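Local coordinates for LacI family sugar-binding transcriptional regulator (Enterococcus faecalis V583, PDB 4RK0), which probably acts as a sugar-responsive transcriptional repressor of the LacI family and holds ribose in its binding pocket, at residues S7-V12 with S63-V68; L59-V64 with I79-R84; D103-D108 with Q238-L243; G112-A117 with F147-T152; Q127-M132 with Q156-E161. One frame throughout, in Å; residues are numbered along the deposited sequence.

Interaction 1: residues S7-V12 with S63-V68; sequences SKTIGV and SVDGFV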
# COMPACT_ATOMS: atom_id res chain seq x y z
N SER A 7 0.71 -2.25 -29.29
CA SER A 7 0.90 -2.98 -27.99
C SER A 7 -0.07 -2.52 -26.89
O SER A 7 -0.43 -3.31 -26.02
CB SER A 7 2.35 -2.83 -27.51
OG SER A 7 2.63 -1.49 -27.12
N LYS A 8 -0.51 -1.26 -26.96
CA LYS A 8 -1.44 -0.68 -25.97
C LYS A 8 -0.87 -0.75 -24.54
O LYS A 8 -1.51 -1.24 -23.62
CB LYS A 8 -2.82 -1.32 -26.08
CG LYS A 8 -3.55 -1.01 -27.40
CD LYS A 8 -5.06 -0.97 -27.18
CE LYS A 8 -5.82 -0.92 -28.49
NZ LYS A 8 -5.74 -2.21 -29.22
N THR A 9 0.34 -0.24 -24.38
CA THR A 9 1.06 -0.27 -23.12
C THR A 9 1.24 1.14 -22.58
O THR A 9 1.56 2.06 -23.34
CB THR A 9 2.43 -0.96 -23.30
OG1 THR A 9 3.21 -0.26 -24.28
CG2 THR A 9 2.27 -2.40 -23.74
N ILE A 10 1.03 1.34 -21.28
CA ILE A 10 1.33 2.61 -20.63
C ILE A 10 2.35 2.44 -19.49
O ILE A 10 2.11 1.67 -18.56
CB ILE A 10 0.09 3.21 -19.97
CG1 ILE A 10 -1.02 3.39 -21.01
CG2 ILE A 10 0.44 4.53 -19.28
CD1 ILE A 10 -0.78 4.50 -22.01
N GLY A 11 3.46 3.18 -19.52
CA GLY A 11 4.45 3.11 -18.42
C GLY A 11 4.13 4.07 -17.30
O GLY A 11 3.81 5.20 -17.55
N VAL A 12 4.16 3.60 -16.04
CA VAL A 12 3.80 4.43 -14.92
C VAL A 12 4.95 4.46 -13.94
O VAL A 12 5.35 3.42 -13.46
CB VAL A 12 2.58 3.86 -14.19
CG1 VAL A 12 2.27 4.74 -12.97
CG2 VAL A 12 1.39 3.80 -15.15
N SER A 63 9.71 1.58 -26.18
CA SER A 63 8.70 2.08 -27.11
C SER A 63 7.27 1.69 -26.67
O SER A 63 6.65 0.76 -27.21
CB SER A 63 9.02 1.63 -28.54
OG SER A 63 8.72 2.66 -29.46
N VAL A 64 6.78 2.41 -25.67
CA VAL A 64 5.41 2.24 -25.17
C VAL A 64 4.55 3.31 -25.78
O VAL A 64 5.04 4.30 -26.33
CB VAL A 64 5.29 2.31 -23.62
CG1 VAL A 64 6.05 1.18 -22.96
CG2 VAL A 64 5.76 3.66 -23.09
N ASP A 65 3.24 3.13 -25.63
CA ASP A 65 2.28 4.05 -26.18
C ASP A 65 2.20 5.33 -25.37
O ASP A 65 1.84 6.38 -25.90
CB ASP A 65 0.92 3.37 -26.30
CG ASP A 65 0.98 2.17 -27.22
OD1 ASP A 65 1.54 2.31 -28.32
OD2 ASP A 65 0.49 1.10 -26.83
N GLY A 66 2.58 5.29 -24.09
CA GLY A 66 2.55 6.53 -23.31
C GLY A 66 3.07 6.33 -21.89
O GLY A 66 3.15 5.20 -21.43
N PHE A 67 3.45 7.43 -21.26
CA PHE A 67 4.05 7.43 -19.91
C PHE A 67 3.32 8.36 -18.96
O PHE A 67 3.04 9.50 -19.28
CB PHE A 67 5.53 7.90 -19.93
CG PHE A 67 6.51 6.84 -20.33
CD1 PHE A 67 6.88 5.85 -19.43
CD2 PHE A 67 7.10 6.83 -21.59
CE1 PHE A 67 7.80 4.86 -19.79
CE2 PHE A 67 8.01 5.85 -21.96
CZ PHE A 67 8.36 4.86 -21.05
N VAL A 68 3.05 7.86 -17.75
CA VAL A 68 2.64 8.72 -16.64
C VAL A 68 3.88 8.88 -15.73
O VAL A 68 4.41 7.87 -15.29
CB VAL A 68 1.52 8.04 -15.80
CG1 VAL A 68 1.11 8.94 -14.65
CG2 VAL A 68 0.32 7.69 -16.68
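Two backbone hydrogen bonds zip G11 between the residues either side of F67. G11 N donates to G66 O (2.8 Å), in the plane of that carbonyl, and G11 O accepts from V68 N (2.8 Å), which arrives almost along the C=O axis at 172°. G11 beside F67 and V12 beside V68 set the parallel register of two neighbouring inner strands, 9-14 and 66-69, in the seven-stranded mixed sheet of the periplasmic binding protein-like fold; the segments are turned 27° from each other. Because G11 has no side chain, the F67 ring can lie against its backbone, CD1 3.8 Å from G11 CA. V64 CG2 rests 3.3 Å above one face of that ring, offset toward its rim. On the opposite side of the sheet, I10 and V68 cross obliquely, joined through their CG2 methyls. Ahead of the paired strands D65 reaches back over the start of the first one. With CG anti to its carbonyl carbon (chi1 -61°), its OD2 accepts from T9 N at 2.8 Å, though OD2 is less surely placed. T9 O in turn takes a weak bond from D65 N, so backbone and carboxylate of D65 both clasp T9. T9 OG1 is hydrogen-bonded to S7 OG (3.1 Å) and presses on V64 CB. S7 O is hydrogen-bonded to R62 NH1 of the second subunit. Strand 9-14 is bonded along its other edge to strand 39-44, helix 233-249 covers I10 and V68 with L244, and F67 meets F90 of strand 90-93.

Interaction 2: residues L59-V64 with I79-R84; sequences LIRRSV and INETLR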
# COMPACT_ATOMS: atom_id res chain seq x y z
N LEU A 59 14.07 2.29 -18.89
CA LEU A 59 12.63 2.15 -19.06
C LEU A 59 12.07 3.30 -19.87
O LEU A 59 11.29 3.10 -20.83
CB LEU A 59 11.94 2.00 -17.72
CG LEU A 59 10.42 1.79 -17.83
CD1 LEU A 59 10.08 0.35 -18.21
CD2 LEU A 59 9.78 2.13 -16.52
N ILE A 60 12.47 4.52 -19.54
CA ILE A 60 11.97 5.68 -20.26
C ILE A 60 12.31 5.61 -21.76
O ILE A 60 11.70 6.32 -22.54
CB ILE A 60 12.42 7.02 -19.60
CG1 ILE A 60 11.47 8.17 -19.93
CG2 ILE A 60 13.85 7.43 -19.97
CD1 ILE A 60 10.25 8.21 -19.06
N ARG A 61 13.23 4.73 -22.18
CA ARG A 61 13.59 4.58 -23.59
C ARG A 61 12.86 3.43 -24.32
O ARG A 61 13.16 3.16 -25.49
CB ARG A 61 15.11 4.39 -23.73
CG ARG A 61 15.92 5.60 -23.36
CD ARG A 61 17.40 5.29 -23.27
NE ARG A 61 18.20 6.51 -23.35
CZ ARG A 61 18.36 7.39 -22.37
NH1 ARG A 61 19.11 8.47 -22.58
NH2 ARG A 61 17.78 7.21 -21.18
N ARG A 62 11.97 2.72 -23.64
CA ARG A 62 11.18 1.67 -24.28
C ARG A 62 10.13 2.31 -25.16
O ARG A 62 9.68 3.44 -24.87
CB ARG A 62 10.42 0.82 -23.26
CG ARG A 62 11.25 0.20 -22.16
CD ARG A 62 12.48 -0.55 -22.63
NE ARG A 62 13.17 -1.00 -21.43
CZ ARG A 62 13.23 -2.25 -20.98
NH1 ARG A 62 13.86 -2.48 -19.85
NH2 ARG A 62 12.69 -3.26 -21.65
N SER A 63 9.71 1.58 -26.18
CA SER A 63 8.70 2.08 -27.11
C SER A 63 7.27 1.69 -26.67
O SER A 63 6.65 0.76 -27.21
CB SER A 63 9.02 1.63 -28.54
OG SER A 63 8.72 2.66 -29.46
N VAL A 64 6.78 2.41 -25.67
CA VAL A 64 5.41 2.24 -25.17
C VAL A 64 4.55 3.31 -25.78
O VAL A 64 5.04 4.30 -26.33
CB VAL A 64 5.29 2.31 -23.62
CG1 VAL A 64 6.05 1.18 -22.96
CG2 VAL A 64 5.76 3.66 -23.09
N ILE A 79 13.49 13.71 -20.79
CA ILE A 79 12.19 13.67 -21.43
C ILE A 79 12.28 14.21 -22.88
O ILE A 79 11.78 13.60 -23.83
CB ILE A 79 11.15 14.44 -20.58
CG1 ILE A 79 10.73 13.55 -19.39
CG2 ILE A 79 9.94 14.84 -21.41
CD1 ILE A 79 9.92 14.28 -18.34
N ASN A 80 12.96 15.34 -23.02
CA ASN A 80 13.19 15.94 -24.33
C ASN A 80 13.91 15.03 -25.32
O ASN A 80 13.46 14.88 -26.46
CB ASN A 80 13.96 17.25 -24.18
CG ASN A 80 13.21 18.26 -23.33
OD1 ASN A 80 12.05 18.06 -22.95
ND2 ASN A 80 13.89 19.35 -23.01
N GLU A 81 14.98 14.38 -24.88
CA GLU A 81 15.77 13.53 -25.76
C GLU A 81 15.16 12.15 -26.06
O GLU A 81 15.57 11.50 -27.02
CB GLU A 81 17.20 13.39 -25.21
CG GLU A 81 17.37 12.45 -24.03
CD GLU A 81 18.73 12.57 -23.35
OE1 GLU A 81 19.45 13.56 -23.60
OE2 GLU A 81 19.08 11.66 -22.56
N THR A 82 14.19 11.71 -25.27
CA THR A 82 13.58 10.40 -25.47
C THR A 82 12.15 10.54 -25.99
O THR A 82 11.85 10.14 -27.11
CB THR A 82 13.59 9.58 -24.17
OG1 THR A 82 12.95 10.34 -23.13
CG2 THR A 82 15.02 9.26 -23.73
N LEU A 83 11.28 11.11 -25.16
CA LEU A 83 9.86 11.09 -25.45
C LEU A 83 9.44 12.21 -26.43
O LEU A 83 8.66 11.95 -27.33
CB LEU A 83 9.05 11.21 -24.16
CG LEU A 83 9.35 10.23 -23.02
CD1 LEU A 83 8.31 10.45 -21.92
CD2 LEU A 83 9.32 8.77 -23.48
N ARG A 84 9.87 13.45 -26.22
CA ARG A 84 9.50 14.51 -27.17
C ARG A 84 10.15 14.25 -28.53
O ARG A 84 9.53 14.48 -29.55
CB ARG A 84 9.86 15.91 -26.69
CG ARG A 84 8.81 16.58 -25.83
CD ARG A 84 9.42 17.76 -25.08
NE ARG A 84 8.43 18.50 -24.29
CZ ARG A 84 8.54 18.79 -23.00
NH1 ARG A 84 9.62 18.42 -22.29
NH2 ARG A 84 7.57 19.47 -22.40
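I79 O is gripped by two firm backbone donors, L83 N at 2.9 Å and R84 N at 3.1 Å, with a weak third in T82 N. This shared carbonyl marks the wider, pi-type turn in helix 76-86, one of the helices packed on the seven-stranded sheet of the periplasmic binding protein-like fold. The loop that leaves helix 54-59 through a type I turn, L59 to R62, lies against that turn. R61 is extended from CG to NE and crosses T82 at about a right angle, so that T82 CG2 sits 4.1 Å above the guanidinium plane, over its centre. At the rim R61 NH1 and E81 OE2 form a salt bridge at 3.2 Å, the guanidinium and carboxylate planes 70° apart. R61 has a second polar partner in T57 O, bound through NH2, and T82 OG1 turns back to T78 O within its own helix. Beneath these polar groups the contact is apolar: I60 and L83 cross at about a right angle and pack with I69 of strand 66-69, as L83 also does with F67. L83 CD2 lies 3.5 Å from I60 O, while the other methyl, L83 CD1, meets I60 CD1 at 4.1 Å.

Interaction 3: residues D103-D108 with Q238-L243; sequences DAVLTD and QTTATL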
# COMPACT_ATOMS: atom_id res chain seq x y z
N ASP A 103 1.14 17.91 -20.74
CA ASP A 103 0.02 17.69 -19.90
C ASP A 103 0.51 17.52 -18.46
O ASP A 103 1.63 17.05 -18.24
CB ASP A 103 -0.72 16.41 -20.33
CG ASP A 103 -1.42 16.57 -21.66
OD1 ASP A 103 -1.67 17.72 -22.07
OD2 ASP A 103 -1.74 15.55 -22.29
N ALA A 104 -0.34 17.89 -17.52
CA ALA A 104 -0.08 17.72 -16.07
C ALA A 104 -1.38 17.77 -15.27
O ALA A 104 -2.30 18.53 -15.58
CB ALA A 104 0.87 18.80 -15.56
N VAL A 105 -1.45 16.97 -14.22
CA VAL A 105 -2.59 17.09 -13.29
C VAL A 105 -2.04 17.31 -11.89
O VAL A 105 -1.36 16.44 -11.38
CB VAL A 105 -3.44 15.83 -13.28
CG1 VAL A 105 -4.74 16.12 -12.52
CG2 VAL A 105 -3.73 15.38 -14.71
N LEU A 106 -2.31 18.48 -11.31
CA LEU A 106 -1.83 18.82 -9.99
C LEU A 106 -2.97 18.70 -8.99
O LEU A 106 -4.14 18.59 -9.37
CB LEU A 106 -1.32 20.26 -9.99
CG LEU A 106 0.00 20.46 -10.76
CD1 LEU A 106 -0.21 20.45 -12.27
CD2 LEU A 106 0.70 21.72 -10.29
N THR A 107 -2.64 18.69 -7.70
CA THR A 107 -3.62 18.97 -6.71
C THR A 107 -3.17 20.23 -6.01
O THR A 107 -2.00 20.66 -6.14
CB THR A 107 -3.83 17.81 -5.72
OG1 THR A 107 -2.66 17.67 -4.91
CG2 THR A 107 -4.09 16.53 -6.45
N ASP A 108 -4.07 20.84 -5.26
CA ASP A 108 -3.81 22.17 -4.78
C ASP A 108 -3.02 22.21 -3.47
O ASP A 108 -3.56 22.53 -2.43
CB ASP A 108 -5.12 22.94 -4.63
CG ASP A 108 -4.90 24.46 -4.58
OD1 ASP A 108 -3.77 24.94 -4.27
OD2 ASP A 108 -5.88 25.16 -4.85
N GLN A 238 -7.47 8.60 -12.12
CA GLN A 238 -8.40 8.51 -13.24
C GLN A 238 -8.20 9.64 -14.26
O GLN A 238 -8.17 9.41 -15.49
CB GLN A 238 -9.84 8.51 -12.74
CG GLN A 238 -10.22 7.22 -12.02
CD GLN A 238 -11.72 7.09 -11.91
OE1 GLN A 238 -12.40 8.06 -11.56
NE2 GLN A 238 -12.25 5.93 -12.23
N THR A 239 -8.10 10.86 -13.77
CA THR A 239 -7.97 12.02 -14.63
C THR A 239 -6.65 12.00 -15.41
O THR A 239 -6.60 12.33 -16.60
CB THR A 239 -8.02 13.32 -13.81
OG1 THR A 239 -9.19 13.37 -12.98
CG2 THR A 239 -8.03 14.53 -14.74
N THR A 240 -5.59 11.61 -14.73
CA THR A 240 -4.27 11.47 -15.36
C THR A 240 -4.26 10.47 -16.52
O THR A 240 -3.76 10.78 -17.59
CB THR A 240 -3.22 11.10 -14.26
OG1 THR A 240 -3.12 12.20 -13.32
CG2 THR A 240 -1.89 10.85 -14.85
N ALA A 241 -4.84 9.29 -16.32
CA ALA A 241 -4.92 8.27 -17.37
C ALA A 241 -5.81 8.76 -18.50
O ALA A 241 -5.55 8.50 -19.67
CB ALA A 241 -5.46 6.96 -16.82
N THR A 242 -6.88 9.46 -18.13
CA THR A 242 -7.89 9.84 -19.12
C THR A 242 -7.25 10.80 -20.07
O THR A 242 -7.35 10.65 -21.28
CB THR A 242 -9.14 10.43 -18.46
OG1 THR A 242 -9.75 9.40 -17.65
CG2 THR A 242 -10.17 10.88 -19.51
N LEU A 243 -6.57 11.80 -19.51
CA LEU A 243 -5.88 12.78 -20.33
C LEU A 243 -4.79 12.19 -21.17
O LEU A 243 -4.60 12.62 -22.31
CB LEU A 243 -5.34 13.91 -19.48
CG LEU A 243 -6.37 14.90 -18.95
CD1 LEU A 243 -5.63 15.99 -18.24
CD2 LEU A 243 -7.24 15.49 -20.05
O HOH W 1 -4.33 15.22 -22.99
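V105 is directed from strand 103-107 toward helix 233-249, a strand-on-helix packing of the alpha/beta, periplasmic binding protein-like fold. Strand and helix segments run nearly antiparallel, 170° apart, with axes 8.7 Å from each other. V105 has CG1 anti to the backbone N (chi1 -169°), which sets its two methyls against different helix residues. CG2 takes the middle ground: it meets T240 OG1 at 3.5 Å and L243 CD1 at 4.1 Å. CG1 reaches more loosely toward T239 CG2. V105 and T240 cross obliquely. T240 OG1 stands anti to its carbonyl carbon, beside the backbone N, and bonds back to L236 O one turn earlier; T239 OG1 does likewise with Q235 O. With both hydroxyls satisfied within the helix, T239 meets the strand through its CG2 methyl, while T240 OG1 touches V105 by packing alone. T240 extends the same packing to I91 and L93 of strand 90-93, and L243 to Q258 on the other neighbouring strand. D103, two residues before V105 and also directed at the helix, supplies the polar end of the contact. Its OD1 accepts from E256 N, and its OD2 forms a salt bridge with R247, one turn beyond L243. Between D103 and the helix backbone a water donates twice, to D103 OD2 and to L243 O, at 2.7 Å each.

Interaction 4: residues G112-A117 with F147-T152; sequences GGQLAA and FCSVYT
Helices 109-122 and 138-150, which flank the four-stranded parallel sheet of the periplasmic binding protein-like fold, meet here at a glycine. G113 lets the backbones close to 4.2 Å between its CA and that of F147, and G113 O takes a CA-H...O contact from F147. F147 has CG anti to the backbone N (chi1 -171°), which carries its ring past this point to A117. The methyl A117 CB sits over one face of the ring in a CH-pi contact, 3.9 Å from the centroid and 22° off the normal. The same methyl is wedged between F147 and V150, whose CG2 is tight against it at 3.4 Å, and it also meets Y151 CB. Away from the sheet, extended Q114 sends NE2 to S149 OG, a nearly straight bond of 2.9 Å lying in the amide plane. Its other end is held as well, OE1 accepting from R111 NH2, while S149 OG also bonds G146 O. F147 and Y151 reach V128 of strand 127-132. The partition is clear: G113, A117 and one face of F147, with V150, make the buried close approach, and the one side-chain hydrogen bond between the segments lies at the more open rim, fixing the amide's rotation at both ends.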
# COMPACT_ATOMS: atom_id res chain seq x y z
N GLY A 112 -3.91 23.49 0.38
CA GLY A 112 -3.89 22.49 1.49
C GLY A 112 -3.06 22.99 2.67
O GLY A 112 -3.43 22.82 3.82
N GLY A 113 -1.92 23.61 2.38
CA GLY A 113 -1.09 24.13 3.44
C GLY A 113 -1.77 25.26 4.18
O GLY A 113 -1.66 25.35 5.41
N GLN A 114 -2.49 26.11 3.43
CA GLN A 114 -3.31 27.16 4.04
C GLN A 114 -4.39 26.60 4.98
O GLN A 114 -4.59 27.10 6.05
CB GLN A 114 -3.98 27.98 2.94
CG GLN A 114 -3.03 28.89 2.23
CD GLN A 114 -3.75 29.88 1.32
OE1 GLN A 114 -4.84 29.60 0.82
NE2 GLN A 114 -3.14 31.03 1.09
N LEU A 115 -5.06 25.53 4.57
CA LEU A 115 -6.12 24.95 5.39
C LEU A 115 -5.58 24.35 6.67
O LEU A 115 -6.21 24.46 7.71
CB LEU A 115 -6.82 23.84 4.62
CG LEU A 115 -7.73 24.29 3.50
CD1 LEU A 115 -8.23 23.10 2.68
CD2 LEU A 115 -8.88 25.12 4.02
N ALA A 116 -4.39 23.76 6.57
CA ALA A 116 -3.72 23.15 7.72
C ALA A 116 -3.36 24.23 8.72
O ALA A 116 -3.67 24.13 9.91
CB ALA A 116 -2.49 22.34 7.25
N ALA A 117 -2.73 25.29 8.23
CA ALA A 117 -2.47 26.47 9.04
C ALA A 117 -3.73 27.05 9.70
O ALA A 117 -3.67 27.41 10.85
CB ALA A 117 -1.79 27.53 8.20
N PHE A 147 1.23 27.07 3.86
CA PHE A 147 1.16 27.16 5.31
C PHE A 147 1.67 28.53 5.81
O PHE A 147 1.00 29.21 6.59
CB PHE A 147 1.93 26.01 5.92
CG PHE A 147 1.77 25.87 7.39
CD1 PHE A 147 2.58 26.59 8.27
CD2 PHE A 147 0.79 25.02 7.93
CE1 PHE A 147 2.42 26.47 9.63
CE2 PHE A 147 0.64 24.89 9.30
CZ PHE A 147 1.45 25.62 10.15
N CYS A 148 2.84 28.94 5.33
CA CYS A 148 3.44 30.20 5.81
C CYS A 148 2.79 31.43 5.17
O CYS A 148 2.96 32.54 5.64
CB CYS A 148 4.95 30.18 5.58
SG CYS A 148 5.73 28.81 6.49
N SER A 149 1.99 31.24 4.12
CA SER A 149 1.27 32.36 3.51
C SER A 149 0.21 32.97 4.45
O SER A 149 -0.15 34.16 4.30
CB SER A 149 0.62 31.95 2.19
OG SER A 149 -0.55 31.19 2.39
N VAL A 150 -0.27 32.18 5.42
CA VAL A 150 -1.34 32.62 6.33
C VAL A 150 -1.02 32.51 7.81
O VAL A 150 -1.66 33.17 8.61
CB VAL A 150 -2.66 31.85 6.10
CG1 VAL A 150 -3.16 32.11 4.69
CG2 VAL A 150 -2.48 30.36 6.38
N TYR A 151 -0.02 31.70 8.16
CA TYR A 151 0.36 31.53 9.57
C TYR A 151 1.47 32.51 9.94
O TYR A 151 2.55 32.47 9.35
CB TYR A 151 0.83 30.11 9.82
CG TYR A 151 0.85 29.73 11.28
CD1 TYR A 151 -0.30 29.25 11.92
CD2 TYR A 151 2.00 29.83 12.02
CE1 TYR A 151 -0.28 28.90 13.26
CE2 TYR A 151 2.03 29.47 13.36
CZ TYR A 151 0.88 29.03 13.97
OH TYR A 151 0.96 28.70 15.30
N THR A 152 1.20 33.37 10.92
CA THR A 152 2.10 34.47 11.26
C THR A 152 2.69 34.34 12.66
O THR A 152 3.36 35.25 13.10
CB THR A 152 1.40 35.87 11.17
OG1 THR A 152 0.42 36.04 12.20
CG2 THR A 152 0.69 36.02 9.85

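Interaction 5: residues Q127-M132 with Q156-E161; sequences QVIVVM and QLIETE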
# COMPACT_ATOMS: atom_id res chain seq x y z
N GLN A 127 2.79 28.02 18.64
CA GLN A 127 4.10 27.48 18.32
C GLN A 127 3.90 26.13 17.70
O GLN A 127 3.38 25.21 18.35
CB GLN A 127 4.95 27.35 19.57
CG GLN A 127 5.07 28.67 20.34
CD GLN A 127 5.98 28.56 21.54
OE1 GLN A 127 5.52 28.60 22.68
NE2 GLN A 127 7.27 28.42 21.30
N VAL A 128 4.25 26.03 16.43
CA VAL A 128 4.06 24.80 15.67
C VAL A 128 5.31 24.35 14.96
O VAL A 128 6.23 25.13 14.70
CB VAL A 128 2.96 24.94 14.62
CG1 VAL A 128 1.64 25.28 15.26
CG2 VAL A 128 3.35 25.98 13.56
N ILE A 129 5.32 23.07 14.62
CA ILE A 129 6.39 22.45 13.91
C ILE A 129 5.83 21.94 12.61
O ILE A 129 4.73 21.39 12.59
CB ILE A 129 6.95 21.22 14.66
CG1 ILE A 129 7.45 21.56 16.06
CG2 ILE A 129 8.01 20.56 13.81
CD1 ILE A 129 8.84 22.14 16.08
N VAL A 130 6.58 22.11 11.53
CA VAL A 130 6.27 21.47 10.27
C VAL A 130 7.33 20.41 10.04
O VAL A 130 8.53 20.69 10.08
CB VAL A 130 6.27 22.46 9.08
CG1 VAL A 130 5.94 21.71 7.79
CG2 VAL A 130 5.27 23.57 9.32
N VAL A 131 6.89 19.17 9.82
CA VAL A 131 7.83 18.07 9.67
C VAL A 131 7.79 17.64 8.22
O VAL A 131 6.71 17.24 7.69
CB VAL A 131 7.46 16.85 10.57
CG1 VAL A 131 8.46 15.73 10.39
CG2 VAL A 131 7.37 17.24 12.02
N MET A 132 8.94 17.70 7.57
CA MET A 132 9.00 17.49 6.10
C MET A 132 10.38 17.05 5.63
O MET A 132 11.32 17.17 6.38
CB MET A 132 8.59 18.80 5.41
CG MET A 132 9.58 19.96 5.50
SD MET A 132 8.77 21.45 4.79
CE MET A 132 8.69 21.02 3.07
N GLN A 156 8.55 26.23 13.43
CA GLN A 156 9.82 25.58 13.27
C GLN A 156 9.72 24.39 12.32
O GLN A 156 8.76 23.63 12.31
CB GLN A 156 10.39 25.17 14.63
CG GLN A 156 11.69 24.38 14.54
CD GLN A 156 12.34 24.13 15.89
OE1 GLN A 156 11.98 24.75 16.90
NE2 GLN A 156 13.29 23.21 15.92
N LEU A 157 10.76 24.26 11.53
CA LEU A 157 10.91 23.25 10.51
C LEU A 157 11.79 22.12 11.03
O LEU A 157 12.91 22.37 11.48
CB LEU A 157 11.54 23.88 9.27
CG LEU A 157 11.64 23.01 8.03
CD1 LEU A 157 10.26 22.55 7.61
CD2 LEU A 157 12.33 23.77 6.90
N ILE A 158 11.29 20.89 11.00
CA ILE A 158 12.16 19.72 11.22
C ILE A 158 12.19 18.88 9.97
O ILE A 158 11.14 18.48 9.47
CB ILE A 158 11.73 18.88 12.43
CG1 ILE A 158 11.89 19.70 13.71
CG2 ILE A 158 12.54 17.58 12.50
CD1 ILE A 158 11.34 19.05 14.96
N GLU A 159 13.38 18.64 9.44
CA GLU A 159 13.53 17.81 8.24
C GLU A 159 13.77 16.38 8.61
O GLU A 159 14.50 16.06 9.58
CB GLU A 159 14.65 18.34 7.33
CG GLU A 159 14.43 19.79 6.94
CD GLU A 159 15.56 20.39 6.14
OE1 GLU A 159 16.73 20.14 6.47
OE2 GLU A 159 15.27 21.13 5.19
N THR A 160 13.13 15.51 7.86
CA THR A 160 13.21 14.11 8.12
C THR A 160 12.74 13.40 6.87
O THR A 160 12.11 14.01 6.02
CB THR A 160 12.36 13.74 9.36
OG1 THR A 160 12.87 12.52 9.94
CG2 THR A 160 10.82 13.57 8.97
N GLU A 161 13.09 12.13 6.75
CA GLU A 161 12.67 11.31 5.61
C GLU A 161 11.13 11.29 5.47
O GLU A 161 10.37 11.22 6.46
CB GLU A 161 13.22 9.91 5.77
CG GLU A 161 12.74 8.92 4.73
CD GLU A 161 13.39 7.56 4.88
OE1 GLU A 161 14.48 7.37 4.30
OE2 GLU A 161 12.82 6.67 5.55
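M132 has CG between its backbone N and carbonyl carbon, the crowded position (chi1 71°), and bends again at chi3, while L157 has CG anti to its own N. These torsions bring L157 CD1 against both M132 CG and M132 SD, 3.4 Å from each; the carbon pair is tighter than an ordinary van der Waals contact. On the other face of the sheet, I129 has CG1 anti to its carbonyl carbon and lies alongside Q156, pointing the same way, with its CD1 over the start of the extended glutamine chain at Q156 CB. I129 CG2 meets I158 CD1 obliquely at 3.8 Å. Farther along this face V131 CG1 packs on T160 CG2 at 3.5 Å, a methyl turned to it while T160 OG1 bonds G166 O. These pairs belong to a beta-alpha-beta unit in which helix 138-150 connects strand 127-132 to strand 154-159, the parallel neighbour at the edge of the four-stranded sheet. The strand segments diverge by 26°. Five backbone bonds form the ladder. Q156 donates its N to V128 O and accepts from V130 N, flanking I129; I158 does the same between V130 O and M132 N, flanking V131. These four run nearly along the C=O axes. The fifth, T160 N to M132 O at 2.9 Å, comes from above the carbonyl plane, 38° out of it, where the second strand has ended. Helix 164-175 packs A170 on V131 and I158, whereas V130 and M132 face F147 and L144 of helix 138-150.

Interactions 1, 2 and 3 belong to the seven-stranded sheet and its helices; interactions 4 and 5 gather round the four-stranded sheet, about 38 Å from interaction 1 centre to centre. Interactions 1 and 5 are both parallel strand pairs, but 5 has a full central ladder whereas 1 frays into polar side-chain contacts near the second subunit. F67 links 1 to 2 by packing on L83, and V68 links 1 to 3 through T240. F147 and Y151 join 4 to 5 at V128. Interactions 2 to 5 are mainly buried, 3 bridged by water, 4 edged by a hydrogen bond from a glutamine amide and 2 by an exposed charged rim; 1 is partly buried.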